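Local atomic coordinates of 182aa long hypothetical protein (Pyrococcus horikoshii, PDB entry 2GAN), a protein that is of unknown function but probably transfers an acetyl group from acetyl-CoA to an unidentified acceptor, as GNAT-family acetyltransferases do. Residues S63-T71 / I82-K92; S154-R163 / L174-Q182. All coordinates share one frame; numbering follows the deposited sequence.

Contact 1 (S63-T71 / I82-K92); sequences SQEFDELYT and IALVYKRIKEK
I82 and Y70 form a hydrogen-bonded pair in the antiparallel beta hairpin of strands 68-74 and 78-85, part of the central sheet of this GNAT-family fold. I82 O takes the amide of Y70 N at 2.7 Å, I82 N bonds back to Y70 O, and the CG2 methyl of I82 lies against Y70 CB. On the other face of the sheet A83, a non-hydrogen-bonded partner of L69, sets its CB squarely over the F66 ring, 3.6 Å from the centroid and 6° off the normal. L84 faces both D67 and E68 in a classic beta bulge: its O accepts from D67 N at 3.0 Å and from E68 N at 3.3 Å, while its N donates to E68 O. V85 brings CG2 to the edge of the F66 ring. Y86 lays one ring face on D67 CB and gives its hydroxyl to E68 OE1, with carboxylate and ring planes 89° apart. Y70 OH serves E68 OE2, and R134 of helix 123-137 adds a salt bridge to OE1, so both oxygens of this buried carboxylate are held. D67 OD2 accepts from two successive backbone amides, Y86 N through its anti lone pair and K87 N from above the carboxylate plane, each at 2.8 Å. K92, bent at chi2 (-73°), curls back until NZ donates to E65 O at 3.0 Å and forms a salt bridge with D67 OD1 at 2.9 Å.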
loop_
_atom_site.group_PDB
_atom_site.type_symbol
_atom_site.label_atom_id
_atom_site.label_comp_id
_atom_site.label_asym_id
_atom_site.label_seq_id
_atom_site.Cartn_x
_atom_site.Cartn_y
_atom_site.Cartn_z
ATOM N N SER A 63 -3.046 26.973 -7.543
ATOM C CA SER A 63 -2.903 28.184 -8.360
ATOM C C SER A 63 -2.416 27.977 -9.795
ATOM O O SER A 63 -2.959 28.560 -10.736
ATOM C CB SER A 63 -1.949 29.169 -7.675
ATOM O OG SER A 63 -2.473 29.603 -6.438
ATOM N N GLN A 64 -1.391 27.152 -9.962
ATOM C CA GLN A 64 -0.810 26.927 -11.283
ATOM C C GLN A 64 -1.003 25.536 -11.882
ATOM O O GLN A 64 -1.612 25.389 -12.936
ATOM C CB GLN A 64 0.684 27.216 -11.224
ATOM C CG GLN A 64 1.018 28.491 -10.482
ATOM C CD GLN A 64 0.620 29.731 -11.250
ATOM O OE1 GLN A 64 0.354 30.781 -10.665
ATOM N NE2 GLN A 64 0.591 29.623 -12.571
ATOM N N GLU A 65 -0.474 24.521 -11.210
ATOM C CA GLU A 65 -0.536 23.155 -11.704
ATOM C C GLU A 65 -1.894 22.622 -12.162
ATOM O O GLU A 65 -2.035 22.205 -13.306
ATOM C CB GLU A 65 0.087 22.211 -10.666
ATOM C CG GLU A 65 0.111 20.741 -11.070
ATOM C CD GLU A 65 1.188 19.959 -10.337
ATOM O OE1 GLU A 65 1.009 18.742 -10.115
ATOM O OE2 GLU A 65 2.230 20.565 -9.996
ATOM N N PHE A 66 -2.892 22.638 -11.291
ATOM C CA PHE A 66 -4.217 22.116 -11.649
ATOM C C PHE A 66 -4.949 22.933 -12.723
ATOM O O PHE A 66 -5.088 24.153 -12.605
ATOM C CB PHE A 66 -5.090 22.021 -10.391
ATOM C CG PHE A 66 -4.552 21.077 -9.341
ATOM C CD1 PHE A 66 -5.074 21.089 -8.050
ATOM C CD2 PHE A 66 -3.533 20.171 -9.643
ATOM C CE1 PHE A 66 -4.590 20.220 -7.072
ATOM C CE2 PHE A 66 -3.040 19.293 -8.670
ATOM C CZ PHE A 66 -3.572 19.319 -7.385
ATOM N N ASP A 67 -5.412 22.265 -13.777
ATOM C CA ASP A 67 -6.147 22.953 -14.841
ATOM C C ASP A 67 -7.648 22.865 -14.543
ATOM O O ASP A 67 -8.426 23.741 -14.934
ATOM C CB ASP A 67 -5.824 22.336 -16.209
ATOM C CG ASP A 67 -4.391 22.621 -16.658
ATOM O OD1 ASP A 67 -3.957 23.796 -16.589
ATOM O OD2 ASP A 67 -3.699 21.675 -17.084
ATOM N N GLU A 68 -8.035 21.797 -13.843
ATOM C CA GLU A 68 -9.414 21.572 -13.428
ATOM C C GLU A 68 -9.408 20.771 -12.134
ATOM O O GLU A 68 -8.712 19.758 -12.026
ATOM C CB GLU A 68 -10.192 20.812 -14.501
ATOM C CG GLU A 68 -10.302 21.559 -15.806
ATOM C CD GLU A 68 -11.215 20.875 -16.814
ATOM O OE1 GLU A 68 -11.360 21.418 -17.925
ATOM O OE2 GLU A 68 -11.783 19.807 -16.511
ATOM N N LEU A 69 -10.161 21.245 -11.146
ATOM C CA LEU A 69 -10.262 20.570 -9.857
ATOM C C LEU A 69 -11.706 20.146 -9.623
ATOM O O LEU A 69 -12.624 20.957 -9.697
ATOM C CB LEU A 69 -9.827 21.497 -8.715
ATOM C CG LEU A 69 -10.120 20.952 -7.305
ATOM C CD1 LEU A 69 -9.346 19.651 -7.103
ATOM C CD2 LEU A 69 -9.732 21.970 -6.241
ATOM N N TYR A 70 -11.900 18.870 -9.332
ATOM C CA TYR A 70 -13.229 18.355 -9.086
ATOM C C TYR A 70 -13.295 17.808 -7.676
ATOM O O TYR A 70 -12.299 17.330 -7.138
ATOM C CB TYR A 70 -13.564 17.272 -10.114
ATOM C CG TYR A 70 -13.742 17.819 -11.511
ATOM C CD1 TYR A 70 -14.940 18.415 -11.900
ATOM C CD2 TYR A 70 -12.706 17.759 -12.442
ATOM C CE1 TYR A 70 -15.106 18.937 -13.187
ATOM C CE2 TYR A 70 -12.862 18.275 -13.728
ATOM C CZ TYR A 70 -14.064 18.864 -14.095
ATOM O OH TYR A 70 -14.213 19.369 -15.372
ATOM N N THR A 71 -14.461 17.914 -7.056
ATOM C CA THR A 71 -14.616 17.413 -5.704
ATOM C C THR A 71 -15.951 16.737 -5.588
ATOM O O THR A 71 -16.875 17.028 -6.345
ATOM C CB THR A 71 -14.632 18.543 -4.654
ATOM O OG1 THR A 71 -15.791 19.358 -4.867
ATOM C CG2 THR A 71 -13.382 19.394 -4.745
ATOM N N ILE A 82 -10.277 15.281 -6.992
ATOM C CA ILE A 82 -9.584 14.767 -8.162
ATOM C C ILE A 82 -9.273 15.946 -9.091
ATOM O O ILE A 82 -10.131 16.787 -9.365
ATOM C CB ILE A 82 -10.406 13.680 -8.897
ATOM C CG1 ILE A 82 -9.472 12.885 -9.819
ATOM C CG2 ILE A 82 -11.558 14.311 -9.666
ATOM C CD1 ILE A 82 -10.070 11.575 -10.362
ATOM N N ALA A 83 -8.029 15.995 -9.550
ATOM C CA ALA A 83 -7.538 17.070 -10.395
ATOM C C ALA A 83 -7.042 16.607 -11.753
ATOM O O ALA A 83 -6.513 15.504 -11.891
ATOM C CB ALA A 83 -6.403 17.802 -9.669
ATOM N N LEU A 84 -7.199 17.468 -12.752
ATOM C CA LEU A 84 -6.740 17.165 -14.104
ATOM C C LEU A 84 -5.706 18.175 -14.568
ATOM O O LEU A 84 -5.860 19.381 -14.346
ATOM C CB LEU A 84 -7.904 17.210 -15.074
ATOM C CG LEU A 84 -9.051 16.305 -14.642
ATOM C CD1 LEU A 84 -10.188 16.441 -15.650
ATOM C CD2 LEU A 84 -8.558 14.868 -14.535
ATOM N N VAL A 85 -4.656 17.678 -15.210
ATOM C CA VAL A 85 -3.616 18.536 -15.751
ATOM C C VAL A 85 -3.460 18.150 -17.208
ATOM O O VAL A 85 -3.144 17.002 -17.518
ATOM C CB VAL A 85 -2.253 18.362 -15.024
ATOM C CG1 VAL A 85 -1.191 19.199 -15.715
ATOM C CG2 VAL A 85 -2.380 18.809 -13.566
ATOM N N TYR A 86 -3.702 19.106 -18.101
ATOM C CA TYR A 86 -3.606 18.837 -19.535
ATOM C C TYR A 86 -3.187 20.040 -20.399
ATOM O O TYR A 86 -2.943 19.879 -21.592
ATOM C CB TYR A 86 -4.946 18.275 -20.026
ATOM C CG TYR A 86 -6.105 19.218 -19.811
ATOM C CD1 TYR A 86 -6.386 20.232 -20.732
ATOM C CD2 TYR A 86 -6.893 19.130 -18.662
ATOM C CE1 TYR A 86 -7.425 21.138 -20.510
ATOM C CE2 TYR A 86 -7.934 20.030 -18.429
ATOM C CZ TYR A 86 -8.192 21.029 -19.354
ATOM O OH TYR A 86 -9.215 21.914 -19.126
ATOM N N LYS A 87 -3.089 21.233 -19.809
ATOM C CA LYS A 87 -2.693 22.422 -20.572
ATOM C C LYS A 87 -1.180 22.572 -20.692
ATOM O O LYS A 87 -0.511 23.016 -19.757
ATOM C CB LYS A 87 -3.239 23.700 -19.943
ATOM C CG LYS A 87 -4.743 23.793 -19.887
ATOM C CD LYS A 87 -5.171 25.140 -19.327
ATOM C CE LYS A 87 -6.632 25.122 -18.909
ATOM N NZ LYS A 87 -7.540 24.705 -20.003
ATOM N N ARG A 88 -0.659 22.217 -21.863
ATOM C CA ARG A 88 0.766 22.294 -22.161
ATOM C C ARG A 88 1.635 21.616 -21.102
ATOM O O ARG A 88 2.383 22.274 -20.376
ATOM C CB ARG A 88 1.189 23.760 -22.340
ATOM C CG ARG A 88 1.488 24.161 -23.801
ATOM C CD ARG A 88 0.240 24.546 -24.601
ATOM N NE ARG A 88 -0.762 23.483 -24.654
ATOM C CZ ARG A 88 -0.571 22.305 -25.233
ATOM N NH1 ARG A 88 0.590 22.032 -25.818
ATOM N NH2 ARG A 88 -1.536 21.392 -25.211
ATOM N N ILE A 89 1.546 20.293 -21.029
ATOM C CA ILE A 89 2.333 19.546 -20.063
ATOM C C ILE A 89 3.824 19.849 -20.194
ATOM O O ILE A 89 4.532 19.946 -19.191
ATOM C CB ILE A 89 2.132 18.015 -20.214
ATOM C CG1 ILE A 89 0.709 17.625 -19.810
ATOM C CG2 ILE A 89 3.117 17.272 -19.327
ATOM C CD1 ILE A 89 -0.354 18.178 -20.713
ATOM N N LYS A 90 4.293 20.002 -21.430
ATOM C CA LYS A 90 5.705 20.279 -21.692
ATOM C C LYS A 90 6.256 21.455 -20.887
ATOM O O LYS A 90 7.464 21.546 -20.681
ATOM C CB LYS A 90 5.929 20.541 -23.190
ATOM C CG LYS A 90 7.403 20.688 -23.582
ATOM C CD LYS A 90 7.606 21.082 -25.048
ATOM C CE LYS A 90 7.195 19.973 -26.014
ATOM N NZ LYS A 90 7.560 20.301 -27.436
ATOM N N GLU A 91 5.375 22.346 -20.433
ATOM C CA GLU A 91 5.798 23.509 -19.661
ATOM C C GLU A 91 5.246 23.532 -18.236
ATOM O O GLU A 91 5.292 24.561 -17.569
ATOM C CB GLU A 91 5.397 24.809 -20.376
ATOM C CG GLU A 91 5.990 24.985 -21.776
ATOM C CD GLU A 91 5.151 24.318 -22.853
ATOM O OE1 GLU A 91 5.564 24.333 -24.036
ATOM O OE2 GLU A 91 4.072 23.782 -22.512
ATOM N N LYS A 92 4.730 22.404 -17.761
ATOM C CA LYS A 92 4.179 22.349 -16.412
ATOM C C LYS A 92 5.244 22.134 -15.345
ATOM O O LYS A 92 5.033 22.463 -14.186
ATOM C CB LYS A 92 3.137 21.237 -16.311
ATOM C CG LYS A 92 1.799 21.584 -16.928
ATOM C CD LYS A 92 1.029 22.590 -16.075
ATOM C CE LYS A 92 -0.369 22.779 -16.621
ATOM N NZ LYS A 92 -1.167 23.695 -15.795
#

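Contact 2 (S154-R163 / L174-Q182); sequences SYYYMKKGFR and LKFNHKKFQ. With SO4 (sulfate ion), chain G.
The C-terminal beta hairpin of strands 162-166 and 172-176 is packed here together with the helices that flank it in sequence, 152-158 and 178-182. R163 and K175 form the hydrogen-bonded pair, R163 N to K175 O and K175 N to R163 O, both at 2.9 Å; F162 and F176 are the neighbouring non-hydrogen-bonded pair. F176 turns its ring edge toward the face of F162 in a T-shaped stack, centroids 5.5 Å apart and planes at 64°, and its CB rests over that same face. The opposite face of F162 is met by Y157 CD1. Cutting F162 down to an alanine would probably open a gap between Y157 and F176 and free the F176 ring to turn. L174 CD1 lies 3.9 Å from Y157 CB. G161 is required at the bend: a side chain would collide with F176 CE1 and crowd F181 CB. Its O accepts from N177 N, at the N-cap of the last helix. Y156 OH donates 2.7 Å to sulfate O3; backbone amides of G122, G124 and S125 of the second subunit bind the same ion, consistent with the CoA pyrophosphate loop of GNAT enzymes. From helix 178-182, K180, bent at chi2 and chi3 (60° and 64°), brings NZ to 2.8 Å from R163 NH1, the side chains crossing at about a right angle; two like charges this close would be expected to disfavour protonation of the lysine.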
loop_
_atom_site.group_PDB
_atom_site.type_symbol
_atom_site.label_atom_id
_atom_site.label_comp_id
_atom_site.label_asym_id
_atom_site.label_seq_id
_atom_site.Cartn_x
_atom_site.Cartn_y
_atom_site.Cartn_z
ATOM N N SER A 154 6.181 -2.778 2.981
ATOM C CA SER A 154 7.474 -2.148 2.847
ATOM C C SER A 154 7.558 -0.921 3.749
ATOM O O SER A 154 8.523 -0.753 4.484
ATOM C CB SER A 154 7.728 -1.753 1.395
ATOM O OG SER A 154 9.063 -1.324 1.247
ATOM N N TYR A 155 6.535 -0.080 3.700
ATOM C CA TYR A 155 6.490 1.126 4.514
ATOM C C TYR A 155 6.648 0.783 5.996
ATOM O O TYR A 155 7.441 1.397 6.710
ATOM C CB TYR A 155 5.157 1.848 4.299
ATOM C CG TYR A 155 5.091 3.232 4.904
ATOM C CD1 TYR A 155 5.769 4.302 4.322
ATOM C CD2 TYR A 155 4.322 3.477 6.046
ATOM C CE1 TYR A 155 5.677 5.593 4.859
ATOM C CE2 TYR A 155 4.226 4.759 6.587
ATOM C CZ TYR A 155 4.909 5.810 5.979
ATOM O OH TYR A 155 4.798 7.074 6.494
ATOM N N TYR A 156 5.892 -0.207 6.457
ATOM C CA TYR A 156 5.959 -0.619 7.860
ATOM C C TYR A 156 7.358 -1.120 8.231
ATOM O O TYR A 156 7.972 -0.650 9.195
ATOM C CB TYR A 156 4.945 -1.730 8.129
ATOM C CG TYR A 156 4.765 -2.053 9.594
ATOM C CD1 TYR A 156 3.883 -1.314 10.386
ATOM C CD2 TYR A 156 5.454 -3.111 10.184
ATOM C CE1 TYR A 156 3.684 -1.625 11.726
ATOM C CE2 TYR A 156 5.262 -3.435 11.524
ATOM C CZ TYR A 156 4.374 -2.688 12.287
ATOM O OH TYR A 156 4.165 -3.016 13.603
ATOM N N TYR A 157 7.850 -2.082 7.458
ATOM C CA TYR A 157 9.157 -2.666 7.707
ATOM C C TYR A 157 10.274 -1.621 7.694
ATOM O O TYR A 157 11.147 -1.618 8.568
ATOM C CB TYR A 157 9.454 -3.752 6.672
ATOM C CG TYR A 157 8.645 -5.033 6.810
ATOM C CD1 TYR A 157 8.534 -5.681 8.038
ATOM C CD2 TYR A 157 8.080 -5.651 5.690
ATOM C CE1 TYR A 157 7.892 -6.917 8.152
ATOM C CE2 TYR A 157 7.434 -6.896 5.792
ATOM C CZ TYR A 157 7.352 -7.519 7.025
ATOM O OH TYR A 157 6.776 -8.760 7.130
HETATM N N MSE A 158 10.231 -0.739 6.701
HETATM C CA MSE A 158 11.222 0.317 6.543
HETATM C C MSE A 158 11.455 1.082 7.850
HETATM O O MSE A 158 12.583 1.190 8.316
HETATM C CB MSE A 158 10.770 1.280 5.441
HETATM C CG MSE A 158 11.899 2.000 4.733
HETATM SE SE MSE A 158 13.004 0.792 3.703
HETATM C CE MSE A 158 12.084 0.952 2.013
ATOM N N LYS A 159 10.388 1.602 8.446
ATOM C CA LYS A 159 10.522 2.354 9.689
ATOM C C LYS A 159 10.598 1.418 10.889
ATOM O O LYS A 159 10.280 1.800 12.010
ATOM C CB LYS A 159 9.349 3.333 9.844
ATOM C CG LYS A 159 7.996 2.679 10.034
ATOM C CD LYS A 159 6.861 3.610 9.622
ATOM C CE LYS A 159 6.848 4.906 10.423
ATOM N NZ LYS A 159 6.599 4.677 11.877
ATOM N N LYS A 160 11.036 0.189 10.641
ATOM C CA LYS A 160 11.161 -0.810 11.692
ATOM C C LYS A 160 12.563 -1.415 11.705
ATOM O O LYS A 160 12.797 -2.454 12.323
ATOM C CB LYS A 160 10.129 -1.911 11.476
ATOM C CG LYS A 160 9.259 -2.178 12.677
ATOM C CD LYS A 160 8.466 -0.957 13.065
ATOM C CE LYS A 160 7.578 -1.263 14.248
ATOM N NZ LYS A 160 6.775 -0.080 14.651
ATOM N N GLY A 161 13.485 -0.766 11.002
ATOM C CA GLY A 161 14.852 -1.239 10.956
ATOM C C GLY A 161 15.242 -1.934 9.669
ATOM O O GLY A 161 16.407 -2.285 9.491
ATOM N N PHE A 162 14.288 -2.145 8.768
ATOM C CA PHE A 162 14.607 -2.819 7.515
ATOM C C PHE A 162 15.010 -1.840 6.416
ATOM O O PHE A 162 14.554 -0.698 6.388
ATOM C CB PHE A 162 13.425 -3.679 7.042
ATOM C CG PHE A 162 13.206 -4.931 7.859
ATOM C CD1 PHE A 162 12.636 -4.867 9.127
ATOM C CD2 PHE A 162 13.584 -6.175 7.362
ATOM C CE1 PHE A 162 12.440 -6.024 9.889
ATOM C CE2 PHE A 162 13.394 -7.336 8.114
ATOM C CZ PHE A 162 12.821 -7.259 9.382
ATOM N N ARG A 163 15.887 -2.293 5.525
ATOM C CA ARG A 163 16.354 -1.483 4.404
ATOM C C ARG A 163 16.265 -2.284 3.114
ATOM O O ARG A 163 16.394 -3.505 3.120
ATOM C CB ARG A 163 17.792 -1.006 4.636
ATOM C CG ARG A 163 17.871 0.232 5.524
ATOM C CD ARG A 163 19.212 0.965 5.397
ATOM N NE ARG A 163 19.149 2.316 5.965
ATOM C CZ ARG A 163 18.360 3.286 5.502
ATOM N NH1 ARG A 163 18.362 4.478 6.082
ATOM N NH2 ARG A 163 17.573 3.067 4.456
ATOM N N LEU A 174 13.742 -7.003 1.464
ATOM C CA LEU A 174 14.267 -6.077 2.467
ATOM C C LEU A 174 15.046 -6.860 3.519
ATOM O O LEU A 174 14.726 -8.014 3.809
ATOM C CB LEU A 174 13.126 -5.323 3.153
ATOM C CG LEU A 174 12.075 -4.656 2.264
ATOM C CD1 LEU A 174 10.896 -4.236 3.119
ATOM C CD2 LEU A 174 12.677 -3.460 1.546
ATOM N N LYS A 175 16.059 -6.226 4.094
ATOM C CA LYS A 175 16.891 -6.866 5.106
ATOM C C LYS A 175 16.972 -6.025 6.371
ATOM O O LYS A 175 17.149 -4.807 6.308
ATOM C CB LYS A 175 18.305 -7.100 4.561
ATOM C CG LYS A 175 19.281 -7.659 5.592
ATOM C CD LYS A 175 20.658 -7.934 4.994
ATOM C CE LYS A 175 21.616 -8.461 6.063
ATOM N NZ LYS A 175 22.962 -8.831 5.541
ATOM N N PHE A 176 16.837 -6.679 7.519
ATOM C CA PHE A 176 16.910 -5.991 8.800
ATOM C C PHE A 176 18.320 -5.483 9.057
ATOM O O PHE A 176 19.301 -6.147 8.712
ATOM C CB PHE A 176 16.524 -6.929 9.938
ATOM C CG PHE A 176 16.656 -6.312 11.297
ATOM C CD1 PHE A 176 15.744 -5.359 11.734
ATOM C CD2 PHE A 176 17.704 -6.665 12.137
ATOM C CE1 PHE A 176 15.876 -4.769 12.993
ATOM C CE2 PHE A 176 17.841 -6.078 13.397
ATOM C CZ PHE A 176 16.929 -5.131 13.823
ATOM N N ASN A 177 18.411 -4.307 9.670
ATOM C CA ASN A 177 19.695 -3.694 10.007
ATOM C C ASN A 177 19.671 -3.368 11.502
ATOM O O ASN A 177 18.893 -2.523 11.957
ATOM C CB ASN A 177 19.902 -2.412 9.190
ATOM C CG ASN A 177 21.352 -1.949 9.180
ATOM O OD1 ASN A 177 22.218 -2.585 8.572
ATOM N ND2 ASN A 177 21.622 -0.842 9.860
ATOM N N HIS A 178 20.525 -4.044 12.260
ATOM C CA HIS A 178 20.591 -3.861 13.708
ATOM C C HIS A 178 20.964 -2.446 14.147
ATOM O O HIS A 178 20.370 -1.906 15.079
ATOM C CB HIS A 178 21.574 -4.871 14.313
ATOM C CG HIS A 178 21.552 -4.917 15.809
ATOM N ND1 HIS A 178 20.380 -4.945 16.536
ATOM C CD2 HIS A 178 22.557 -4.969 16.715
ATOM C CE1 HIS A 178 20.665 -5.010 17.825
ATOM N NE2 HIS A 178 21.979 -5.027 17.960
ATOM N N LYS A 179 21.947 -1.849 13.482
ATOM C CA LYS A 179 22.377 -0.500 13.832
ATOM C C LYS A 179 21.342 0.539 13.394
ATOM O O LYS A 179 21.224 1.609 13.991
ATOM C CB LYS A 179 23.745 -0.207 13.204
ATOM C CG LYS A 179 23.780 -0.287 11.687
ATOM C CD LYS A 179 25.147 -0.737 11.175
ATOM C CE LYS A 179 26.300 0.091 11.745
ATOM N NZ LYS A 179 26.251 1.536 11.364
ATOM N N LYS A 180 20.587 0.215 12.349
ATOM C CA LYS A 180 19.550 1.113 11.855
ATOM C C LYS A 180 18.366 1.070 12.820
ATOM O O LYS A 180 17.764 2.097 13.136
ATOM C CB LYS A 180 19.113 0.678 10.450
ATOM C CG LYS A 180 17.737 1.172 10.017
ATOM C CD LYS A 180 17.632 2.691 10.011
ATOM C CE LYS A 180 18.563 3.321 8.982
ATOM N NZ LYS A 180 18.375 4.799 8.897
ATOM N N PHE A 181 18.047 -0.132 13.290
ATOM C CA PHE A 181 16.946 -0.338 14.222
ATOM C C PHE A 181 17.139 0.478 15.494
ATOM O O PHE A 181 16.259 1.231 15.902
ATOM C CB PHE A 181 16.844 -1.821 14.583
ATOM C CG PHE A 181 15.733 -2.139 15.538
ATOM C CD1 PHE A 181 14.405 -2.048 15.133
ATOM C CD2 PHE A 181 16.013 -2.533 16.843
ATOM C CE1 PHE A 181 13.369 -2.347 16.012
ATOM C CE2 PHE A 181 14.988 -2.834 17.732
ATOM C CZ PHE A 181 13.661 -2.742 17.316
ATOM N N GLN A 182 18.301 0.317 16.117
ATOM C CA GLN A 182 18.616 1.027 17.348
ATOM C C GLN A 182 18.723 2.530 17.115
ATOM O O GLN A 182 18.588 3.323 18.047
ATOM C CB GLN A 182 19.933 0.508 17.930
ATOM C CG GLN A 182 19.962 -0.991 18.150
ATOM C CD GLN A 182 21.211 -1.450 18.876
ATOM O OE1 GLN A 182 21.421 -1.120 20.047
ATOM N NE2 GLN A 182 22.051 -2.214 18.184
HETATM S S SO4 G . 1.605 -1.972 15.813
HETATM O O1 SO4 G . 2.548 -2.397 16.852
HETATM O O2 SO4 G . 0.846 -3.137 15.318
HETATM O O3 SO4 G . 2.354 -1.358 14.707
HETATM O O4 SO4 G . 0.660 -0.987 16.372
#

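In the fold
Contact 1 is mostly buried and lies in the five-stranded central sheet, whereas contact 2 is partly buried and belongs to a separate two-stranded hairpin; their centres are 37 Å apart, on opposite sides of the chain's centre, and they do not touch. Each joins the strands of a beta hairpin, and the two follow one another along the chain. In contact 1 carboxylates and a lysine supply the grip beyond the backbone pairing, and its surroundings are elements of the same chain. Contact 2 relies on aromatic packing, and its surroundings include the second subunit, with which L174 and K175 continue the sheet across the interface.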